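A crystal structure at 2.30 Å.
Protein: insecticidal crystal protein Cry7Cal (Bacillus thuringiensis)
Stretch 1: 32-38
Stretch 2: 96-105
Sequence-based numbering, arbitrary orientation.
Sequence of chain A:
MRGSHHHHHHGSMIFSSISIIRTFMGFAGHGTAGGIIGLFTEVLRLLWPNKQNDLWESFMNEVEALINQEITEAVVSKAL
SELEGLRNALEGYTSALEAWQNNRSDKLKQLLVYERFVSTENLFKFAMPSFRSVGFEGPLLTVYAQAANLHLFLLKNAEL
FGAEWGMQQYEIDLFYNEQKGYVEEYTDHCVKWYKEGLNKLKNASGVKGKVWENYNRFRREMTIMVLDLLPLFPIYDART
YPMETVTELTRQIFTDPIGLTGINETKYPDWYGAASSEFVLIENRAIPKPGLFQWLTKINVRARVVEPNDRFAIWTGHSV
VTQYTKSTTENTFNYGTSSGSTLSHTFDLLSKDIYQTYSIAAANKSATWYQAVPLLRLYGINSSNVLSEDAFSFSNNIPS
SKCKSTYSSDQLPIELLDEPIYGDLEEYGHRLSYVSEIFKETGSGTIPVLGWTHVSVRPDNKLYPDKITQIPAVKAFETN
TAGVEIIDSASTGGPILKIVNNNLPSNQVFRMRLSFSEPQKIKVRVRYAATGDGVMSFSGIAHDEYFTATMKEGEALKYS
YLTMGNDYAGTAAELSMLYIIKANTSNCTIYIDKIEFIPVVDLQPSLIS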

# COMPACT_ATOMS: atom_id res chain seq x y z
N THR A 32 1.09 23.78 -9.42
CA THR A 32 0.41 24.91 -10.04
C THR A 32 -0.80 25.30 -9.19
O THR A 32 -1.41 24.47 -8.52
CB THR A 32 -0.04 24.57 -11.47
OG1 THR A 32 -1.13 23.64 -11.43
CG2 THR A 32 1.11 23.97 -12.27
N ALA A 33 -1.15 26.59 -9.23
CA ALA A 33 -2.29 27.03 -8.43
C ALA A 33 -3.60 26.50 -9.00
O ALA A 33 -4.49 26.11 -8.24
CB ALA A 33 -2.32 28.56 -8.33
N GLY A 34 -3.71 26.45 -10.33
CA GLY A 34 -4.94 25.96 -10.94
C GLY A 34 -5.19 24.50 -10.64
O GLY A 34 -6.31 24.11 -10.28
N GLY A 35 -4.16 23.66 -10.80
CA GLY A 35 -4.31 22.27 -10.43
C GLY A 35 -4.53 22.07 -8.94
O GLY A 35 -5.35 21.25 -8.53
N ILE A 36 -3.79 22.82 -8.11
CA ILE A 36 -3.99 22.77 -6.67
C ILE A 36 -5.45 23.05 -6.32
O ILE A 36 -6.03 22.40 -5.44
CB ILE A 36 -3.04 23.74 -5.95
CG1 ILE A 36 -1.62 23.17 -5.86
CG2 ILE A 36 -3.55 24.08 -4.57
CD1 ILE A 36 -1.33 22.37 -4.62
N ILE A 37 -6.07 24.01 -7.02
CA ILE A 37 -7.47 24.32 -6.78
C ILE A 37 -8.35 23.14 -7.15
O ILE A 37 -9.30 22.80 -6.43
CB ILE A 37 -7.88 25.60 -7.53
CG1 ILE A 37 -7.28 26.84 -6.85
CG2 ILE A 37 -9.40 25.71 -7.62
CD1 ILE A 37 -7.38 28.11 -7.69
N GLY A 38 -8.05 22.48 -8.27
CA GLY A 38 -8.82 21.32 -8.65
C GLY A 38 -8.65 20.16 -7.69
O GLY A 38 -9.61 19.44 -7.40
N ALA A 96 -10.47 31.61 -1.47
CA ALA A 96 -9.55 32.74 -1.53
C ALA A 96 -8.36 32.45 -2.42
O ALA A 96 -7.84 33.36 -3.08
CB ALA A 96 -9.05 33.13 -0.13
N LEU A 97 -7.90 31.19 -2.45
CA LEU A 97 -6.85 30.83 -3.39
C LEU A 97 -7.30 31.05 -4.83
O LEU A 97 -6.51 31.46 -5.68
CB LEU A 97 -6.43 29.38 -3.16
CG LEU A 97 -5.17 28.95 -3.91
CD1 LEU A 97 -4.02 29.92 -3.64
CD2 LEU A 97 -4.79 27.53 -3.51
N GLU A 98 -8.58 30.81 -5.11
CA GLU A 98 -9.09 30.98 -6.46
C GLU A 98 -9.20 32.46 -6.82
O GLU A 98 -8.80 32.87 -7.91
CB GLU A 98 -10.43 30.28 -6.61
CG GLU A 98 -10.82 30.02 -8.05
CD GLU A 98 -11.95 29.01 -8.16
OE1 GLU A 98 -12.25 28.59 -9.29
OE2 GLU A 98 -12.53 28.65 -7.10
N ALA A 99 -9.74 33.27 -5.91
CA ALA A 99 -9.84 34.70 -6.15
C ALA A 99 -8.48 35.33 -6.40
O ALA A 99 -8.34 36.23 -7.23
CB ALA A 99 -10.53 35.40 -4.98
N TRP A 100 -7.45 34.86 -5.69
CA TRP A 100 -6.12 35.44 -5.89
C TRP A 100 -5.52 34.97 -7.20
O TRP A 100 -4.92 35.77 -7.94
CB TRP A 100 -5.20 35.07 -4.71
CG TRP A 100 -3.74 35.20 -5.08
CD1 TRP A 100 -3.03 36.36 -5.23
CD2 TRP A 100 -2.83 34.13 -5.36
NE1 TRP A 100 -1.74 36.07 -5.59
CE2 TRP A 100 -1.59 34.71 -5.68
CE3 TRP A 100 -2.95 32.74 -5.38
CZ2 TRP A 100 -0.47 33.95 -6.00
CZ3 TRP A 100 -1.83 31.99 -5.70
CH2 TRP A 100 -0.62 32.59 -6.01
N GLN A 101 -5.67 33.69 -7.51
CA GLN A 101 -5.12 33.13 -8.74
C GLN A 101 -5.67 33.84 -9.98
O GLN A 101 -4.94 34.02 -10.96
CB GLN A 101 -5.41 31.63 -8.77
CG GLN A 101 -5.53 31.03 -10.14
CD GLN A 101 -4.19 30.67 -10.73
OE1 GLN A 101 -3.17 31.32 -10.45
NE2 GLN A 101 -4.17 29.61 -11.54
N ASN A 102 -6.92 34.29 -9.93
CA ASN A 102 -7.53 34.96 -11.06
C ASN A 102 -7.35 36.48 -11.03
O ASN A 102 -7.97 37.19 -11.83
CB ASN A 102 -9.02 34.60 -11.10
CG ASN A 102 -9.23 33.12 -11.39
OD1 ASN A 102 -8.49 32.52 -12.16
ND2 ASN A 102 -10.23 32.53 -10.73
N ASN A 103 -6.51 37.01 -10.14
CA ASN A 103 -6.30 38.45 -10.08
C ASN A 103 -5.04 38.72 -9.26
O ASN A 103 -5.06 39.54 -8.34
CB ASN A 103 -7.52 39.14 -9.47
CG ASN A 103 -7.45 40.66 -9.59
OD1 ASN A 103 -6.52 41.21 -10.18
ND2 ASN A 103 -8.42 41.34 -8.98
N ARG A 104 -3.95 38.02 -9.58
CA ARG A 104 -2.74 38.02 -8.75
C ARG A 104 -2.17 39.40 -8.44
O ARG A 104 -1.52 39.59 -7.41
CB ARG A 104 -1.65 37.20 -9.42
CG ARG A 104 -1.98 35.74 -9.51
CD ARG A 104 -0.73 34.99 -9.87
NE ARG A 104 -0.97 33.55 -9.90
CZ ARG A 104 -0.02 32.65 -9.70
NH1 ARG A 104 1.22 33.05 -9.45
NH2 ARG A 104 -0.31 31.36 -9.75
N SER A 105 -2.40 40.37 -9.33
CA SER A 105 -1.85 41.70 -9.09
C SER A 105 -2.61 42.46 -8.01
O SER A 105 -2.11 43.49 -7.55
CB SER A 105 -1.85 42.51 -10.39
OG SER A 105 -3.17 42.84 -10.81

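The two helices, 33-38 and 96-101, pass each other in a nearly antiparallel sense: the angle between their N-to-C directions is 156° and their axes come within 10.1 Å. The register is set by two close CA pairs, Ile-37 CA to Glu-98 CA at 6.9 Å and Ala-33 CA to Gln-101 CA at 6.7 Å, so the two pairs lie about one turn apart on each helix. No hydrogen bond crosses between the stretches, and the 318 Å² buried, both sides summed, rests on packing.

Along stretch 2, Ala-96 makes no contact, and the interface opens with Leu-97. Its CA-to-CB bond points toward stretch 1, and with chi1 in t and chi2 in p the side chain meets two isoleucines: Leu-97 CD2 lies 3.8 Å from Ile-36 CG2, and Leu-97 CG lies 4.2 Å from Ile-37 CG1. Both are apolar contacts at van der Waals range.

Glu-98 has its CA-to-CB bond sideways, and its closest approach is at the base of the residue. Ile-37 CD1 sits 3.6 Å from Glu-98 CA and 3.9 Å from Glu-98 CB, while the extended chain runs on past Ile-37, with Glu-98 CD 4.2 Å from Ile-37 CG2. Ile-37, chi1 m and chi2 t, thus lays its terminal methyl against the helix backbone; the same CD1 is 4.0 Å from Leu-97 O and 4.2 Å from Gln-101 CB. With 83 Å² covered, it is the residue most covered by the opposite stretch.

The CA-to-CB bond of Ala-99 points away, and the residue takes no part. Trp-100 starts sideways, but its ring end comes nearer, bringing CZ3 to 4.3 Å from Ala-33 CB, an oblique approach that covers little area.

The CA-to-CB bond of Gln-101 points toward stretch 1, and its amide packs against the first turn of the facing helix. Gln-101 OE1 is 3.6 Å from Ala-33 CB, and Gln-101 NE2 is 3.4 Å from Gly-34 N; the latter pair consists of two donors, so proximity there is not a hydrogen bond. The oxygen is instead engaged within its own stretch, accepting from Arg-104 NH2 at 2.9 Å (155° at the hydrogen) and from Arg-104 NE at 3.2 Å (143°).

Asn-102, the first residue to leave helical phi/psi, and Asn-103 make no contact, but the CA-to-CB bond of Arg-104 points toward stretch 1. Held by Gln-101, its guanidinium brings NH2 to 3.7 Å from Ala-33 CB, again obliquely. The small Ala-33 methyl is therefore met by Trp-100, Gln-101 and Arg-104 together. Ser-105 lies out of reach.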